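Local atomic coordinates of enoyl-CoA hydratase/isomerase family protein (Mycobacterium tuberculosis, PDB entry 4FN7), a protein that probably acts as an enoyl-CoA hydratase or isomerase of the crotonase superfamily in lipid metabolism. Residues Gly108-Ser113 with Ala128-Ile133. Residues are numbered along the deposited sequence; the frame is centred on the assembly and turned at random.
Sequences GAFLLS and ANEVAI
Phe110 and Glu130 both set their first side-chain bond beside the backbone N, with chi1 -50° for Phe110, and their side chains approach from opposite directions. The Glu130 chain then bends at chi2, 81°, which turns its carboxylate to meet the Phe110 ring. OE2 of Glu130 comes in at the ring edge, near the ring plane, 3.2 Å from both CE2 and CZ of Phe110. Ring and carboxylate planes lie 23° apart, so the two groups are nearly coplanar where the oxygen meets the ring edge. The oxygen lies beside the C-H rim of the ring, where a weak C-H...O attraction is likely. Ala128 adds an apolar contact, its CB lying obliquely 4.0 Å from CE1 of Phe110. No hydrogen bond joins the two segments. On the helix side, Ala109 O accepts from Ser113 N at 3.0 Å and from Ser113 OG at 2.7 Å, on opposite faces of its carbonyl plane. The three touching residues are buried. Phe110 also packs on Phe83 of helix 73-90 and on Ala141 and Met145 of helix 139-148. Within the crotonase fold, the contact joins helix 107-112 to the loop between strand 126-127 and helix 139-148.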
ATOM      1  N   GLY A 108      -8.241   1.756 -20.267  1.00  9.58           N
ATOM      2  CA  GLY A 108      -7.042   1.033 -20.650  1.00  9.62           C
ATOM      3  C   GLY A 108      -6.150   0.742 -19.452  1.00  9.28           C
ATOM      4  O   GLY A 108      -5.614  -0.360 -19.323  1.00  9.82           O
ATOM      5  N   ALA A 109      -5.971   1.727 -18.577  1.00  9.95           N
ATOM      6  CA  ALA A 109      -5.208   1.511 -17.351  1.00  9.11           C
ATOM      7  C   ALA A 109      -5.935   0.559 -16.403  1.00  8.37           C
ATOM      8  O   ALA A 109      -5.298  -0.235 -15.714  1.00  9.53           O
ATOM      9  CB  ALA A 109      -4.924   2.833 -16.647  1.00  9.97           C
ATOM     10  N   PHE A 110      -7.263   0.633 -16.363  1.00  8.83           N
ATOM     11  CA  PHE A 110      -8.027  -0.257 -15.486  1.00  8.86           C
ATOM     12  C   PHE A 110      -7.916  -1.699 -15.979  1.00  9.16           C
ATOM     13  O   PHE A 110      -7.724  -2.614 -15.184  1.00 10.01           O
ATOM     14  CB  PHE A 110      -9.497   0.173 -15.380  1.00  9.54           C
ATOM     15  CG  PHE A 110      -9.679   1.637 -15.064  1.00 10.55           C
ATOM     16  CD1 PHE A 110      -8.732   2.330 -14.325  1.00 11.22           C
ATOM     17  CD2 PHE A 110     -10.787   2.320 -15.532  1.00 11.26           C
ATOM     18  CE1 PHE A 110      -8.891   3.691 -14.059  1.00 10.95           C
ATOM     19  CE2 PHE A 110     -10.952   3.678 -15.274  1.00 11.82           C
ATOM     20  CZ  PHE A 110     -10.001   4.360 -14.535  1.00 12.54           C
ATOM     21  N   LEU A 111      -8.026  -1.895 -17.289  1.00  9.50           N
ATOM     22  CA  LEU A 111      -7.831  -3.221 -17.870  1.00 10.04           C
ATOM     23  C   LEU A 111      -6.427  -3.747 -17.556  1.00  8.59           C
ATOM     24  O   LEU A 111      -6.249  -4.901 -17.134  1.00  9.63           O
ATOM     25  CB  LEU A 111      -8.053  -3.155 -19.380  1.00 10.43           C
ATOM     26  CG  LEU A 111      -7.800  -4.443 -20.161  1.00 12.39           C
ATOM     27  CD1 LEU A 111      -8.712  -5.539 -19.670  1.00 14.96           C
ATOM     28  CD2 LEU A 111      -8.003  -4.216 -21.650  1.00 13.65           C
ATOM     29  N   LEU A 112      -5.421  -2.912 -17.776  1.00  9.39           N
ATOM     30  CA  LEU A 112      -4.041  -3.296 -17.506  1.00  9.01           C
ATOM     31  C   LEU A 112      -3.905  -3.804 -16.066  1.00  8.63           C
ATOM     32  O   LEU A 112      -3.210  -4.788 -15.795  1.00  9.15           O
ATOM     33  CB  LEU A 112      -3.118  -2.094 -17.727  1.00 10.08           C
ATOM     34  CG  LEU A 112      -1.625  -2.293 -17.467  1.00 11.13           C
ATOM     35  CD1 LEU A 112      -1.045  -3.298 -18.437  1.00 13.90           C
ATOM     36  CD2 LEU A 112      -0.894  -0.960 -17.562  1.00 11.92           C
ATOM     37  N   SER A 113      -4.604  -3.137 -15.152  1.00  8.52           N
ATOM     38  CA  SER A 113      -4.526  -3.405 -13.721  1.00  8.88           C
ATOM     39  C   SER A 113      -5.225  -4.700 -13.311  1.00  8.52           C
ATOM     40  O   SER A 113      -5.240  -5.045 -12.134  1.00  9.48           O
ATOM     41  CB  SER A 113      -5.122  -2.225 -12.937  1.00 10.61           C
ATOM     42  OG  SER A 113      -4.440  -1.011 -13.223  1.00 10.96           O
ATOM     43  N   ALA A 128      -5.022   7.412 -15.233  1.00  9.18           N
ATOM     44  CA  ALA A 128      -6.463   7.630 -15.183  1.00  9.32           C
ATOM     45  C   ALA A 128      -6.668   9.129 -15.402  1.00  9.46           C
ATOM     46  O   ALA A 128      -6.522   9.918 -14.467  1.00 11.06           O
ATOM     47  CB  ALA A 128      -7.036   7.195 -13.835  1.00 10.54           C
ATOM     48  N   ASN A 129      -6.972   9.523 -16.636  1.00  9.86           N
ATOM     49  CA  ASN A 129      -7.044  10.942 -16.979  1.00 10.47           C
ATOM     50  C   ASN A 129      -8.421  11.561 -16.763  1.00 10.90           C
ATOM     51  O   ASN A 129      -8.640  12.719 -17.125  1.00 11.26           O
ATOM     52  CB  ASN A 129      -6.594  11.160 -18.430  1.00 12.07           C
ATOM     53  CG  ASN A 129      -7.616  10.675 -19.437  1.00 11.72           C
ATOM     54  OD1 ASN A 129      -8.357   9.729 -19.170  1.00 12.32           O
ATOM     55  ND2 ASN A 129      -7.654  11.311 -20.609  1.00 13.53           N
ATOM     56  N   GLU A 130      -9.333  10.795 -16.167  1.00 10.80           N
ATOM     57  CA  GLU A 130     -10.719  11.215 -15.970  1.00 11.63           C
ATOM     58  C   GLU A 130     -10.849  12.648 -15.442  1.00 10.18           C
ATOM     59  O   GLU A 130     -11.543  13.475 -16.036  1.00 11.35           O
ATOM     60  CB  GLU A 130     -11.442  10.244 -15.030  1.00 11.07           C
ATOM     61  CG  GLU A 130     -11.961   8.962 -15.693  1.00 12.49           C
ATOM     62  CD  GLU A 130     -10.911   7.867 -15.890  1.00 13.25           C
ATOM     63  OE1 GLU A 130      -9.710   8.110 -15.682  1.00 13.71           O
ATOM     64  OE2 GLU A 130     -11.303   6.735 -16.256  1.00 15.43           O
ATOM     65  N   VAL A 131     -10.180  12.945 -14.334  1.00 10.17           N
ATOM     66  CA  VAL A 131     -10.344  14.248 -13.691  1.00 10.22           C
ATOM     67  C   VAL A 131      -9.837  15.381 -14.579  1.00 10.81           C
ATOM     68  O   VAL A 131     -10.382  16.487 -14.549  1.00 11.80           O
ATOM     69  CB  VAL A 131      -9.664  14.262 -12.302  1.00 11.78           C
ATOM     70  CG1 VAL A 131      -9.535  15.681 -11.761  1.00 13.35           C
ATOM     71  CG2 VAL A 131     -10.442  13.365 -11.327  1.00 12.76           C
ATOM     72  N   ALA A 132      -8.834  15.098 -15.403  1.00 10.33           N
ATOM     73  CA  ALA A 132      -8.296  16.108 -16.312  1.00 12.72           C
ATOM     74  C   ALA A 132      -9.297  16.495 -17.399  1.00 14.14           C
ATOM     75  O   ALA A 132      -9.255  17.611 -17.919  1.00 16.21           O
ATOM     76  CB  ALA A 132      -6.986  15.634 -16.935  1.00 13.29           C
ATOM     77  N   ILE A 133     -10.200  15.581 -17.747  1.00 13.40           N
ATOM     78  CA  ILE A 133     -11.175  15.863 -18.799  1.00 14.78           C
ATOM     79  C   ILE A 133     -12.622  15.939 -18.296  1.00 15.55           C
ATOM     80  O   ILE A 133     -13.567  15.865 -19.083  1.00 18.63           O
ATOM     81  CB  ILE A 133     -11.043  14.893 -20.004  1.00 17.95           C
ATOM     82  CG1 ILE A 133     -11.422  13.462 -19.617  1.00 17.97           C
ATOM     83  CG2 ILE A 133      -9.630  14.951 -20.583  1.00 18.01           C
ATOM     84  CD1 ILE A 133     -11.468  12.511 -20.794  1.00 19.81           C
TER